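Local coordinates for NigD-like protein (Bacteroides vulgatus ATCC 8482, PDB 3K6O) that is of unknown function but belongs to the NigD-like family, pairing an N-terminal OB domain with a C-terminal beta-sandwich domain, at residues N119-L124 / P217-E222. Sequence-based numbering, arbitrary orientation.
Sequences NVRFML and PLDLAE
NH1 of Arg121 is gripped from two directions: it donates to OD1 of Asp219 at 2.8 Å, in a charge-assisted hydrogen bond that is also a salt bridge, and to a water at 3.1 Å. The water passes the link on, donating to the backbone O of Asp219 at 2.9 Å and to OE1 of Glu222 at 3.2 Å. Glu222 thus joins through solvent, since its OE1 stays 4.0 Å from NH1 of Arg121, beyond a direct salt bridge. The direct bond is bent (N-H...O 132°), and the guanidinium and carboxylate planes stand almost perpendicular, 87° apart, with OD1 met from above its plane: a one-point contact, unlike the coplanar, two-pronged pairing of the textbook. Arg121 leaves strand 117-125 with CG anti to the backbone N (chi1 -174°) and bends at chi3, which carries the guanidinium across to the short C-terminal helix 217-221. Its NH2 forms a second salt bridge, with Asp110 on the adjacent strand, while OD2 of Asp219 accepts from the backbone N of Asn216. On the helix's other flank Leu220 packs on strand 75-93. A methionine in place of Arg121 would probably leave Asp110 and Asp219 without their shared cation and the water without its donor. The contact therefore illustrates how one cation, shared between two acids and a water, can tie a C-terminal helix to a beta sandwich with little buried surface.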
ATOM      1  N   ASN A 119       0.186  -3.036   1.637  1.00 31.02           N
ATOM      2  CA  ASN A 119      -0.203  -1.693   2.044  1.00 30.29           C
ATOM      3  C   ASN A 119       0.239  -1.458   3.463  1.00 29.99           C
ATOM      4  O   ASN A 119      -0.105  -2.216   4.371  1.00 30.62           O
ATOM      5  CB  ASN A 119      -1.710  -1.544   1.926  1.00 29.43           C
ATOM      6  CG  ASN A 119      -2.184  -1.832   0.512  1.00 30.45           C
ATOM      7  OD1 ASN A 119      -1.826  -1.113  -0.440  1.00 28.81           O
ATOM      8  ND2 ASN A 119      -2.948  -2.932   0.343  1.00 31.55           N
ATOM      9  N   VAL A 120       0.992  -0.387   3.650  1.00 29.82           N
ATOM     10  CA  VAL A 120       1.523  -0.050   4.959  1.00 29.97           C
ATOM     11  C   VAL A 120       1.233   1.425   5.319  1.00 31.29           C
ATOM     12  O   VAL A 120       1.530   2.326   4.566  1.00 30.71           O
ATOM     13  CB  VAL A 120       3.020  -0.308   4.995  1.00 29.39           C
ATOM     14  CG1 VAL A 120       3.551  -0.201   6.482  1.00 27.95           C
ATOM     15  CG2 VAL A 120       3.331  -1.690   4.400  1.00 28.14           C
ATOM     16  N   ARG A 121       0.639   1.645   6.482  1.00 32.57           N
ATOM     17  CA  ARG A 121       0.548   2.961   7.049  1.00 33.54           C
ATOM     18  C   ARG A 121       1.504   2.946   8.207  1.00 33.75           C
ATOM     19  O   ARG A 121       1.467   2.020   9.017  1.00 34.01           O
ATOM     20  CB  ARG A 121      -0.865   3.274   7.530  1.00 34.25           C
ATOM     21  CG  ARG A 121      -1.006   4.741   8.012  1.00 35.74           C
ATOM     22  CD  ARG A 121      -2.453   5.165   8.138  1.00 39.02           C
ATOM     23  NE  ARG A 121      -3.005   4.495   9.296  1.00 41.27           N
ATOM     24  CZ  ARG A 121      -3.826   5.037  10.179  1.00 43.07           C
ATOM     25  NH1 ARG A 121      -4.272   6.282  10.038  1.00 46.50           N
ATOM     26  NH2 ARG A 121      -4.215   4.301  11.202  1.00 44.23           N
ATOM     27  N   PHE A 122       2.368   3.953   8.287  1.00 33.70           N
ATOM     28  CA  PHE A 122       3.449   3.947   9.263  1.00 33.73           C
ATOM     29  C   PHE A 122       3.923   5.340   9.604  1.00 34.77           C
ATOM     30  O   PHE A 122       3.524   6.321   8.967  1.00 35.41           O
ATOM     31  CB  PHE A 122       4.630   3.114   8.766  1.00 33.43           C
ATOM     32  CG  PHE A 122       5.409   3.736   7.618  1.00 33.55           C
ATOM     33  CD1 PHE A 122       4.873   3.806   6.338  1.00 30.85           C
ATOM     34  CD2 PHE A 122       6.703   4.212   7.810  1.00 32.01           C
ATOM     35  CE1 PHE A 122       5.590   4.356   5.290  1.00 31.15           C
ATOM     36  CE2 PHE A 122       7.433   4.764   6.747  1.00 32.66           C
ATOM     37  CZ  PHE A 122       6.869   4.823   5.479  1.00 33.09           C
HETATM   38  N   MSE A 123       4.746   5.428  10.643  1.00 35.43           N
HETATM   39  CA  MSE A 123       5.312   6.699  11.068  1.00 35.90           C
HETATM   40  C   MSE A 123       6.741   6.773  10.559  1.00 36.86           C
HETATM   41  O   MSE A 123       7.486   5.801  10.645  1.00 36.56           O
HETATM   42  CB  MSE A 123       5.300   6.817  12.595  1.00 36.05           C
HETATM   43  CG  MSE A 123       3.924   6.671  13.269  1.00 36.84           C
HETATM   44 SE   MSE A 123       2.564   7.917  12.624  1.00 40.36          SE
HETATM   45  CE  MSE A 123       3.122   9.512  13.489  1.00 34.02           C
ATOM     46  N   LEU A 124       7.110   7.920  10.010  1.00 38.20           N
ATOM     47  CA  LEU A 124       8.477   8.172   9.578  1.00 39.34           C
ATOM     48  C   LEU A 124       8.971   9.509  10.097  1.00 39.48           C
ATOM     49  O   LEU A 124       8.203  10.447  10.299  1.00 38.82           O
ATOM     50  CB  LEU A 124       8.596   8.131   8.045  1.00 40.32           C
ATOM     51  CG  LEU A 124       7.857   9.202   7.229  1.00 42.19           C
ATOM     52  CD1 LEU A 124       8.352   9.174   5.775  1.00 46.67           C
ATOM     53  CD2 LEU A 124       6.387   8.934   7.252  1.00 43.12           C
ATOM     54  N   PRO A 217     -12.159   9.796   7.825  1.00 39.94           N
ATOM     55  CA  PRO A 217     -11.584  11.011   7.241  1.00 39.88           C
ATOM     56  C   PRO A 217     -10.320  11.555   7.915  1.00 39.79           C
ATOM     57  O   PRO A 217      -9.438  12.080   7.236  1.00 39.32           O
ATOM     58  CB  PRO A 217     -12.737  12.013   7.349  1.00 40.13           C
ATOM     59  CG  PRO A 217     -13.952  11.136   7.165  1.00 40.31           C
ATOM     60  CD  PRO A 217     -13.622   9.914   7.979  1.00 39.82           C
ATOM     61  N   LEU A 218     -10.221  11.432   9.232  1.00 40.12           N
ATOM     62  CA  LEU A 218      -9.031  11.906   9.925  1.00 40.51           C
ATOM     63  C   LEU A 218      -7.814  11.166   9.419  1.00 39.82           C
ATOM     64  O   LEU A 218      -6.743  11.767   9.264  1.00 38.49           O
ATOM     65  CB  LEU A 218      -9.161  11.757  11.453  1.00 41.29           C
ATOM     66  CG  LEU A 218      -8.031  12.388  12.300  1.00 43.20           C
ATOM     67  CD1 LEU A 218      -7.835  13.895  12.000  1.00 43.27           C
ATOM     68  CD2 LEU A 218      -8.304  12.173  13.786  1.00 43.00           C
ATOM     69  N   ASP A 219      -7.992   9.872   9.118  1.00 40.01           N
ATOM     70  CA  ASP A 219      -6.875   9.038   8.642  1.00 39.83           C
ATOM     71  C   ASP A 219      -6.331   9.627   7.353  1.00 39.59           C
ATOM     72  O   ASP A 219      -5.116   9.725   7.169  1.00 39.57           O
ATOM     73  CB  ASP A 219      -7.300   7.576   8.405  1.00 40.12           C
ATOM     74  CG  ASP A 219      -7.642   6.845   9.694  1.00 40.00           C
ATOM     75  OD1 ASP A 219      -6.922   7.021  10.699  1.00 38.01           O
ATOM     76  OD2 ASP A 219      -8.626   6.078   9.687  1.00 40.19           O
ATOM     77  N   LEU A 220      -7.239  10.033   6.471  1.00 39.11           N
ATOM     78  CA  LEU A 220      -6.847  10.681   5.227  1.00 39.53           C
ATOM     79  C   LEU A 220      -6.294  12.098   5.477  1.00 39.72           C
ATOM     80  O   LEU A 220      -5.238  12.444   4.942  1.00 39.49           O
ATOM     81  CB  LEU A 220      -8.026  10.718   4.264  1.00 39.39           C
ATOM     82  CG  LEU A 220      -7.867  11.587   3.009  1.00 41.04           C
ATOM     83  CD1 LEU A 220      -6.673  11.139   2.189  1.00 41.85           C
ATOM     84  CD2 LEU A 220      -9.123  11.531   2.169  1.00 42.04           C
ATOM     85  N   ALA A 221      -6.995  12.903   6.284  1.00 39.78           N
ATOM     86  CA  ALA A 221      -6.522  14.264   6.613  1.00 40.54           C
ATOM     87  C   ALA A 221      -5.093  14.267   7.165  1.00 41.17           C
ATOM     88  O   ALA A 221      -4.236  15.026   6.693  1.00 41.17           O
ATOM     89  CB  ALA A 221      -7.488  14.979   7.602  1.00 40.00           C
ATOM     90  N   GLU A 222      -4.830  13.408   8.147  1.00 42.17           N
ATOM     91  CA  GLU A 222      -3.479  13.260   8.695  1.00 43.42           C
ATOM     92  C   GLU A 222      -2.356  13.061   7.659  1.00 43.54           C
ATOM     93  O   GLU A 222      -1.212  13.365   7.962  1.00 42.76           O
ATOM     94  CB  GLU A 222      -3.429  12.072   9.651  1.00 44.22           C
ATOM     95  CG  GLU A 222      -4.047  12.305  11.014  1.00 47.35           C
ATOM     96  CD  GLU A 222      -4.182  11.001  11.823  1.00 51.71           C
ATOM     97  OE1 GLU A 222      -3.544   9.967  11.445  1.00 52.33           O
ATOM     98  OE2 GLU A 222      -4.934  11.030  12.838  1.00 54.21           O
TER
HETATM   99  O   HOH W   1      -2.891   8.625   8.576  1.00 44.74           O